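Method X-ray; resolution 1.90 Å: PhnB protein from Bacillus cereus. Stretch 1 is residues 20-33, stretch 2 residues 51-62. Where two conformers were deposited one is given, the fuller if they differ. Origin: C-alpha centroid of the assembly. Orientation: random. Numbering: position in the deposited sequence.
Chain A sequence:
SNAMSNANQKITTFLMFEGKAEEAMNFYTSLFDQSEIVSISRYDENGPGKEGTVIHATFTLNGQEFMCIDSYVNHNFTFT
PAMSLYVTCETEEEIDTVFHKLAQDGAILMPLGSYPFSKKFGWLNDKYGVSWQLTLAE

Stretch 1 20-33: KAEEAMNFYTSLFD
Stretch 2 51-62: EGTVIHATFTLN

A helix beginning at Ala21 lies along a strand that ends at Leu61. The two run in nearly the same direction, 21° apart, with axes 9.0 Å apart at closest approach. CA atoms pair Ala21 with Val54 at 6.4 Å, Met25 with Phe59 at 7.3 Å, Thr29 with Leu61 at 6.2 Å and Asp33 with Asn62 at 5.6 Å. The contact buries 571 Å², both sides summed, and is mostly apolar.

Lys20 is the N-cap residue, and its O accepts from Ala24 N at 2.8 Å. From Ala21 to Tyr28 the backbone is near -60/-45, and at Thr29 psi falls to -15. Beyond it, Phe32 (-131/151) and Asp33 (-64/148) are extended. In stretch 2, Gly52 has phi/psi 85/-15, where a CB would jam against the preceding carbonyl O. The chain turns a corner at Ile55 (-67/-56). It is extended from His56 to Leu61, and Asn62 is left-handed (48/47).

At the N-terminal end, Val54 is t (chi1 174°). Its CG2 lies 3.9 Å from Ala21 CB and 4.0 Å from Glu22 CB. The CA-CB bond of Ala21 points toward stretch 2, and its methyl packs on Val54. Glu22 is extended (t, t), with its carboxylate beside Gly52. One water lies between them, its O 2.8 Å from Glu22 OE1 and 2.6 Å from Gly52 O.

Met25, a selenomethionine, has the largest area covered by the other stretch, 79 Å². Its chi angles are t, t, p (-169°, 161°, 58°), which reach the long chain across to the strand. SE lies 3.5 Å from Ala57 CB and 3.4 Å from Phe59 CD2. Ala57, with a single methyl pointing toward the helix, leaves space for the selenium. Phe59 has chi1 60° (p) and chi2 110°, which presents a ring face to Met25. Met25 CG sits over that face, 3.9 Å from the ring centroid and 25° off the normal. SE is oblique to the same ring.

Tyr28 is m (chi1 -63°, chi2 -27°). Its ring edge meets Phe59, with Tyr28 CD2 4.4 Å from Phe59 CE1. Thr29 is p (56°). This rotamer places OG1 2.9 Å from Met25 O, to which it donates a hydrogen bond. Its methyl CG2 is then 3.9 Å from Phe59 CD1 and 3.7 Å from Thr60 O. The hydroxyl is satisfied on its own helix while the methyl packs on the strand.

Leu61 is m, t (-60°, 178°). Its CA-CB bond points sideways, but its end comes nearer the helix. Leu61 CD2 lies 3.8 Å from Tyr28 CB and 4.2 Å from Phe32 CD2, at the edge of the Phe32 ring. Phe32 is m (-54°), chi2 -76°, and buried.

The contact closes with its one direct hydrogen bond. Asn62 is t (chi1 -159°, chi2 -123°), and its ND2 donates to Asp33 O at 3.2 Å, nearly linear at 172°. Asn62 CA also lies 3.3 Å from Asp33 O in a CA-H...O contact. Asparagine suits this place: it tolerates the left-handed backbone and supplies an amide donor.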

ATOM      1  N   LYS A  20      -9.947  13.528  -5.175  1.00 33.82           N
ATOM      2  CA  LYS A  20     -10.972  12.493  -5.060  1.00 33.15           C
ATOM      3  C   LYS A  20     -10.951  11.682  -3.736  1.00 31.21           C
ATOM      4  O   LYS A  20     -11.657  10.671  -3.643  1.00 30.09           O
ATOM      5  CB  LYS A  20     -10.847  11.534  -6.249  1.00 33.44           C
ATOM      6  CG  LYS A  20     -10.912  12.243  -7.643  1.00 38.79           C
ATOM      7  CD  LYS A  20     -12.268  12.187  -8.193  1.00 44.13           C
ATOM      8  CE  LYS A  20     -12.342  12.890  -9.602  1.00 48.38           C
ATOM      9  NZ  LYS A  20     -13.600  13.648  -9.691  1.00 51.62           N
ATOM     10  N   ALA A  21     -10.167  12.111  -2.741  1.00 29.47           N
ATOM     11  CA  ALA A  21      -9.971  11.305  -1.523  1.00 29.32           C
ATOM     12  C   ALA A  21     -11.324  10.980  -0.873  1.00 28.89           C
ATOM     13  O   ALA A  21     -11.604   9.844  -0.496  1.00 28.42           O
ATOM     14  CB  ALA A  21      -9.056  12.014  -0.504  1.00 27.08           C
ATOM     15  N   GLU A  22     -12.149  12.013  -0.701  1.00 31.84           N
ATOM     16  CA  GLU A  22     -13.371  11.851   0.070  1.00 31.26           C
ATOM     17  C   GLU A  22     -14.331  10.928  -0.685  1.00 31.96           C
ATOM     18  O   GLU A  22     -14.903   9.998  -0.086  1.00 31.09           O
ATOM     19  CB  GLU A  22     -14.023  13.184   0.390  1.00 32.83           C
ATOM     20  CG  GLU A  22     -15.274  12.986   1.317  1.00 34.26           C
ATOM     21  CD  GLU A  22     -15.780  14.241   1.963  1.00 34.49           C
ATOM     22  OE1 GLU A  22     -15.185  15.336   1.762  1.00 34.28           O
ATOM     23  OE2 GLU A  22     -16.785  14.134   2.708  1.00 33.47           O
ATOM     24  N   GLU A  23     -14.501  11.168  -1.999  1.00 31.52           N
ATOM     25  CA  GLU A  23     -15.334  10.292  -2.804  1.00 32.69           C
ATOM     26  C   GLU A  23     -14.823   8.843  -2.745  1.00 30.47           C
ATOM     27  O   GLU A  23     -15.598   7.893  -2.637  1.00 29.39           O
ATOM     28  CB  GLU A  23     -15.357  10.791  -4.253  1.00 34.62           C
ATOM     29  CG  GLU A  23     -16.285  10.038  -5.205  1.00 38.36           C
ATOM     30  CD  GLU A  23     -15.976  10.453  -6.660  1.00 41.46           C
ATOM     31  OE1 GLU A  23     -16.186  11.629  -6.983  1.00 44.67           O
ATOM     32  OE2 GLU A  23     -15.462   9.644  -7.425  1.00 41.24           O
ATOM     33  N   ALA A  24     -13.507   8.688  -2.826  1.00 30.21           N
ATOM     34  CA  ALA A  24     -12.887   7.370  -2.858  1.00 29.01           C
ATOM     35  C   ALA A  24     -13.113   6.637  -1.575  1.00 27.85           C
ATOM     36  O   ALA A  24     -13.541   5.461  -1.564  1.00 27.82           O
ATOM     37  CB  ALA A  24     -11.358   7.501  -3.144  1.00 30.09           C
HETATM   38  N   MSE A  25     -12.908   7.351  -0.458  1.00 28.04           N
HETATM   39  CA  MSE A  25     -13.154   6.786   0.851  1.00 29.54           C
HETATM   40  C   MSE A  25     -14.595   6.368   1.070  1.00 30.30           C
HETATM   41  O   MSE A  25     -14.881   5.289   1.596  1.00 30.95           O
HETATM   42  CB  MSE A  25     -12.772   7.831   1.914  1.00 29.72           C
HETATM   43  CG  MSE A  25     -12.705   7.385   3.269  1.00 35.29           C
HETATM   44 SE   MSE A  25     -11.599   8.763   4.249  0.65 34.42          SE
HETATM   45  CE  MSE A  25     -12.724  10.334   3.827  1.00 38.47           C
ATOM     46  N   ASN A  26     -15.522   7.235   0.684  1.00 30.57           N
ATOM     47  CA  ASN A  26     -16.934   6.874   0.769  1.00 33.03           C
ATOM     48  C   ASN A  26     -17.240   5.612  -0.047  1.00 32.17           C
ATOM     49  O   ASN A  26     -18.004   4.737   0.391  1.00 33.61           O
ATOM     50  CB  ASN A  26     -17.828   8.082   0.398  1.00 34.74           C
ATOM     51  CG  ASN A  26     -17.977   9.067   1.583  1.00 37.07           C
ATOM     52  OD1 ASN A  26     -18.640   8.770   2.543  1.00 45.48           O
ATOM     53  ND2 ASN A  26     -17.343  10.188   1.510  1.00 45.28           N
ATOM     54  N   PHE A  27     -16.611   5.495  -1.210  1.00 31.61           N
ATOM     55  CA  PHE A  27     -16.776   4.309  -2.068  1.00 31.06           C
ATOM     56  C   PHE A  27     -16.208   3.086  -1.404  1.00 30.29           C
ATOM     57  O   PHE A  27     -16.917   2.082  -1.256  1.00 30.70           O
ATOM     58  CB  PHE A  27     -16.101   4.559  -3.419  1.00 31.54           C
ATOM     59  CG  PHE A  27     -16.135   3.377  -4.358  1.00 31.10           C
ATOM     60  CD1 PHE A  27     -17.331   2.761  -4.689  1.00 36.60           C
ATOM     61  CD2 PHE A  27     -14.965   2.941  -4.963  1.00 33.49           C
ATOM     62  CE1 PHE A  27     -17.365   1.696  -5.611  1.00 36.83           C
ATOM     63  CE2 PHE A  27     -14.980   1.902  -5.877  1.00 34.83           C
ATOM     64  CZ  PHE A  27     -16.164   1.277  -6.198  1.00 36.24           C
ATOM     65  N   TYR A  28     -14.968   3.173  -0.913  1.00 28.46           N
ATOM     66  CA  TYR A  28     -14.294   1.980  -0.352  1.00 28.01           C
ATOM     67  C   TYR A  28     -14.986   1.465   0.903  1.00 29.01           C
ATOM     68  O   TYR A  28     -15.169   0.265   1.086  1.00 29.50           O
ATOM     69  CB  TYR A  28     -12.833   2.274  -0.024  1.00 26.67           C
ATOM     70  CG  TYR A  28     -11.988   2.631  -1.231  1.00 27.35           C
ATOM     71  CD1 TYR A  28     -12.305   2.171  -2.536  1.00 24.70           C
ATOM     72  CD2 TYR A  28     -10.852   3.394  -1.075  1.00 26.39           C
ATOM     73  CE1 TYR A  28     -11.502   2.513  -3.597  1.00 28.23           C
ATOM     74  CE2 TYR A  28     -10.086   3.760  -2.107  1.00 25.22           C
ATOM     75  CZ  TYR A  28     -10.392   3.317  -3.383  1.00 26.09           C
ATOM     76  OH  TYR A  28      -9.525   3.684  -4.370  1.00 25.23           O
ATOM     77  N   THR A  29     -15.392   2.374   1.771  1.00 30.12           N
ATOM     78  CA  THR A  29     -16.006   1.952   3.008  1.00 31.09           C
ATOM     79  C   THR A  29     -17.392   1.318   2.761  1.00 33.17           C
ATOM     80  O   THR A  29     -17.913   0.656   3.634  1.00 34.14           O
ATOM     81  CB  THR A  29     -16.136   3.076   4.034  1.00 31.05           C
ATOM     82  OG1 THR A  29     -16.852   4.152   3.459  1.00 30.04           O
ATOM     83  CG2 THR A  29     -14.779   3.583   4.513  1.00 29.27           C
ATOM     84  N   SER A  30     -17.973   1.496   1.579  1.00 35.07           N
ATOM     85  CA  SER A  30     -19.238   0.816   1.237  1.00 36.87           C
ATOM     86  C   SER A  30     -19.091  -0.648   0.771  1.00 38.12           C
ATOM     87  O   SER A  30     -20.107  -1.370   0.638  1.00 39.57           O
ATOM     88  CB  SER A  30     -19.962   1.603   0.141  1.00 37.97           C
ATOM     89  OG  SER A  30     -19.439   1.314  -1.169  1.00 37.93           O
ATOM     90  N   LEU A  31     -17.861  -1.107   0.549  1.00 36.42           N
ATOM     91  CA  LEU A  31     -17.611  -2.374  -0.121  1.00 37.52           C
ATOM     92  C   LEU A  31     -17.387  -3.520   0.829  1.00 39.38           C
ATOM     93  O   LEU A  31     -17.493  -4.676   0.434  1.00 39.05           O
ATOM     94  CB  LEU A  31     -16.351  -2.267  -0.996  1.00 36.91           C
ATOM     95  CG  LEU A  31     -16.393  -1.238  -2.121  1.00 38.39           C
ATOM     96  CD1 LEU A  31     -15.064  -1.278  -2.864  1.00 38.13           C
ATOM     97  CD2 LEU A  31     -17.559  -1.510  -3.051  1.00 40.05           C
ATOM     98  N   PHE A  32     -17.023  -3.206   2.078  1.00 39.78           N
ATOM     99  CA  PHE A  32     -16.659  -4.227   3.037  1.00 40.62           C
ATOM    100  C   PHE A  32     -17.387  -4.005   4.350  1.00 42.00           C
ATOM    101  O   PHE A  32     -17.722  -2.868   4.724  1.00 41.30           O
ATOM    102  CB  PHE A  32     -15.131  -4.198   3.306  1.00 39.74           C
ATOM    103  CG  PHE A  32     -14.294  -4.294   2.070  1.00 38.82           C
ATOM    104  CD1 PHE A  32     -14.138  -5.511   1.418  1.00 40.16           C
ATOM    105  CD2 PHE A  32     -13.651  -3.178   1.549  1.00 36.98           C
ATOM    106  CE1 PHE A  32     -13.380  -5.591   0.248  1.00 38.55           C
ATOM    107  CE2 PHE A  32     -12.908  -3.256   0.379  1.00 35.83           C
ATOM    108  CZ  PHE A  32     -12.761  -4.455  -0.263  1.00 39.25           C
ATOM    109  N   ASP A  33     -17.629  -5.105   5.048  1.00 43.49           N
ATOM    110  CA  ASP A  33     -18.191  -5.035   6.376  1.00 45.22           C
ATOM    111  C   ASP A  33     -17.223  -4.322   7.300  1.00 43.22           C
ATOM    112  O   ASP A  33     -16.007  -4.438   7.117  1.00 40.73           O
ATOM    113  CB  ASP A  33     -18.453  -6.437   6.924  1.00 47.44           C
ATOM    114  CG  ASP A  33     -19.637  -6.462   7.797  1.00 54.97           C
ATOM    115  OD1 ASP A  33     -20.756  -6.377   7.211  1.00 63.99           O
ATOM    116  OD2 ASP A  33     -19.455  -6.537   9.047  1.00 60.99           O
ATOM    117  N   GLU A  51     -10.369  24.301  -1.778  1.00 54.64           N
ATOM    118  CA  GLU A  51     -11.340  24.330  -0.683  1.00 54.24           C
ATOM    119  C   GLU A  51     -12.228  23.122  -0.773  1.00 51.24           C
ATOM    120  O   GLU A  51     -12.604  22.709  -1.861  1.00 50.87           O
ATOM    121  CB  GLU A  51     -12.184  25.628  -0.703  1.00 57.45           C
ATOM    122  CG  GLU A  51     -13.050  25.794   0.575  1.00 58.95           C
ATOM    123  CD  GLU A  51     -13.939  27.018   0.541  1.00 65.11           C
ATOM    124  OE1 GLU A  51     -14.153  27.617   1.619  1.00 68.15           O
ATOM    125  OE2 GLU A  51     -14.414  27.383  -0.557  1.00 67.74           O
ATOM    126  N   GLY A  52     -12.507  22.513   0.378  1.00 50.09           N
ATOM    127  CA  GLY A  52     -13.289  21.257   0.438  1.00 46.93           C
ATOM    128  C   GLY A  52     -12.542  19.941   0.246  1.00 43.09           C
ATOM    129  O   GLY A  52     -13.099  18.883   0.517  1.00 40.79           O
ATOM    130  N   THR A  53     -11.311  19.989  -0.269  1.00 41.98           N
ATOM    131  CA  THR A  53     -10.512  18.777  -0.437  1.00 39.01           C
ATOM    132  C   THR A  53      -9.932  18.328   0.917  1.00 37.54           C
ATOM    133  O   THR A  53      -9.863  19.118   1.878  1.00 39.33           O
ATOM    134  CB  THR A  53      -9.367  18.949  -1.485  1.00 39.28           C
ATOM    135  OG1 THR A  53      -8.370  19.840  -0.961  1.00 39.18           O
ATOM    136  CG2 THR A  53      -9.948  19.457  -2.826  1.00 40.45           C
ATOM    137  N   VAL A  54      -9.491  17.072   0.970  1.00 35.63           N
ATOM    138  CA  VAL A  54      -9.047  16.454   2.230  1.00 34.56           C
ATOM    139  C   VAL A  54      -7.615  16.852   2.622  1.00 34.36           C
ATOM    140  O   VAL A  54      -6.629  16.567   1.905  1.00 34.28           O
ATOM    141  CB  VAL A  54      -9.178  14.934   2.157  1.00 32.98           C
ATOM    142  CG1 VAL A  54      -8.573  14.208   3.411  1.00 32.79           C
ATOM    143  CG2 VAL A  54     -10.661  14.540   1.965  1.00 33.51           C
ATOM    144  N   ILE A  55      -7.495  17.491   3.777  1.00 34.63           N
ATOM    145  CA  ILE A  55      -6.210  17.687   4.409  1.00 35.03           C
ATOM    146  C   ILE A  55      -5.642  16.338   4.863  1.00 33.67           C
ATOM    147  O   ILE A  55      -4.521  15.949   4.509  1.00 32.40           O
ATOM    148  CB  ILE A  55      -6.301  18.597   5.657  1.00 36.76           C
ATOM    149  CG1 ILE A  55      -6.921  19.968   5.343  1.00 38.46           C
ATOM    150  CG2 ILE A  55      -4.916  18.813   6.263  1.00 37.41           C
ATOM    151  CD1 ILE A  55      -7.107  20.856   6.638  1.00 39.28           C
ATOM    152  N   HIS A  56      -6.428  15.636   5.678  1.00 32.87           N
ATOM    153  CA  HIS A  56      -6.094  14.292   6.121  0.70 32.08           C
ATOM    154  C   HIS A  56      -7.396  13.602   6.496  1.00 30.85           C
ATOM    155  O   HIS A  56      -8.313  14.267   6.985  1.00 30.05           O
ATOM    156  CB  HIS A  56      -5.092  14.314   7.291  0.70 33.60           C
ATOM    157  CG  HIS A  56      -5.572  15.036   8.516  0.70 37.52           C
ATOM    158  ND1 HIS A  56      -6.419  14.456   9.439  0.70 40.53           N
ATOM    159  CD2 HIS A  56      -5.296  16.276   8.988  0.70 41.41           C
ATOM    160  CE1 HIS A  56      -6.658  15.315  10.415  0.70 44.86           C
ATOM    161  NE2 HIS A  56      -5.988  16.427  10.167  0.70 45.68           N
ATOM    162  N   ALA A  57      -7.460  12.300   6.253  1.00 29.36           N
ATOM    163  CA  ALA A  57      -8.590  11.469   6.682  1.00 28.13           C
ATOM    164  C   ALA A  57      -8.104  10.071   7.039  1.00 27.39           C
ATOM    165  O   ALA A  57      -7.150   9.547   6.415  1.00 26.56           O
ATOM    166  CB  ALA A  57      -9.675  11.404   5.583  1.00 27.57           C
ATOM    167  N   THR A  58      -8.758   9.476   8.045  1.00 27.39           N
ATOM    168  CA  THR A  58      -8.514   8.096   8.480  1.00 27.15           C
ATOM    169  C   THR A  58      -9.805   7.350   8.336  1.00 27.63           C
ATOM    170  O   THR A  58     -10.866   7.858   8.671  1.00 27.32           O
ATOM    171  CB  THR A  58      -8.045   8.018   9.924  1.00 28.12           C
ATOM    172  OG1 THR A  58      -6.788   8.688  10.033  1.00 28.79           O
ATOM    173  CG2 THR A  58      -7.954   6.543  10.464  1.00 27.51           C
ATOM    174  N   PHE A  59      -9.727   6.135   7.791  1.00 26.06           N
ATOM    175  CA  PHE A  59     -10.901   5.276   7.658  1.00 27.00           C
ATOM    176  C   PHE A  59     -10.507   3.859   7.879  1.00 26.95           C
ATOM    177  O   PHE A  59      -9.316   3.517   7.775  1.00 28.07           O
ATOM    178  CB  PHE A  59     -11.551   5.427   6.286  1.00 26.58           C
ATOM    179  CG  PHE A  59     -10.673   5.078   5.127  1.00 25.81           C
ATOM    180  CD1 PHE A  59     -10.920   3.919   4.352  1.00 25.75           C
ATOM    181  CD2 PHE A  59      -9.662   5.961   4.701  1.00 25.26           C
ATOM    182  CE1 PHE A  59     -10.141   3.629   3.227  1.00 23.23           C
ATOM    183  CE2 PHE A  59      -8.861   5.636   3.584  1.00 27.32           C
ATOM    184  CZ  PHE A  59      -9.109   4.470   2.850  1.00 25.01           C
ATOM    185  N   THR A  60     -11.486   2.997   8.151  1.00 26.99           N
ATOM    186  CA  THR A  60     -11.193   1.588   8.307  1.00 26.45           C
ATOM    187  C   THR A  60     -11.791   0.796   7.115  1.00 26.73           C
ATOM    188  O   THR A  60     -12.804   1.181   6.538  1.00 26.40           O
ATOM    189  CB  THR A  60     -11.740   1.027   9.599  1.00 28.22           C
ATOM    190  OG1 THR A  60     -13.169   1.262   9.641  1.00 30.63           O
ATOM    191  CG2 THR A  60     -11.032   1.630  10.804  1.00 26.64           C
ATOM    192  N   LEU A  61     -11.098  -0.280   6.738  1.00 25.90           N
ATOM    193  CA  LEU A  61     -11.642  -1.301   5.881  1.00 26.35           C
ATOM    194  C   LEU A  61     -11.553  -2.608   6.647  1.00 27.16           C
ATOM    195  O   LEU A  61     -10.455  -3.079   7.015  1.00 26.30           O
ATOM    196  CB  LEU A  61     -10.877  -1.335   4.553  1.00 24.36           C
ATOM    197  CG  LEU A  61     -10.846  -0.084   3.650  1.00 26.56           C
ATOM    198  CD1 LEU A  61      -9.970  -0.326   2.402  1.00 25.30           C
ATOM    199  CD2 LEU A  61     -12.274   0.432   3.251  1.00 24.01           C
ATOM    200  N   ASN A  62     -12.720  -3.155   6.977  1.00 29.29           N
ATOM    201  CA  ASN A  62     -12.830  -4.311   7.850  1.00 31.13           C
ATOM    202  C   ASN A  62     -12.004  -4.160   9.094  1.00 31.54           C
ATOM    203  O   ASN A  62     -11.283  -5.083   9.468  1.00 32.11           O
ATOM    204  CB  ASN A  62     -12.415  -5.580   7.097  1.00 32.15           C
ATOM    205  CG  ASN A  62     -12.965  -6.879   7.724  1.00 35.90           C
ATOM    206  OD1 ASN A  62     -12.188  -7.771   8.068  1.00 41.23           O
ATOM    207  ND2 ASN A  62     -14.280  -6.983   7.882  1.00 35.86           N
TER
HETATM  208  O   HOH W   1     -13.382  16.390  -0.100  1.00 18.55           O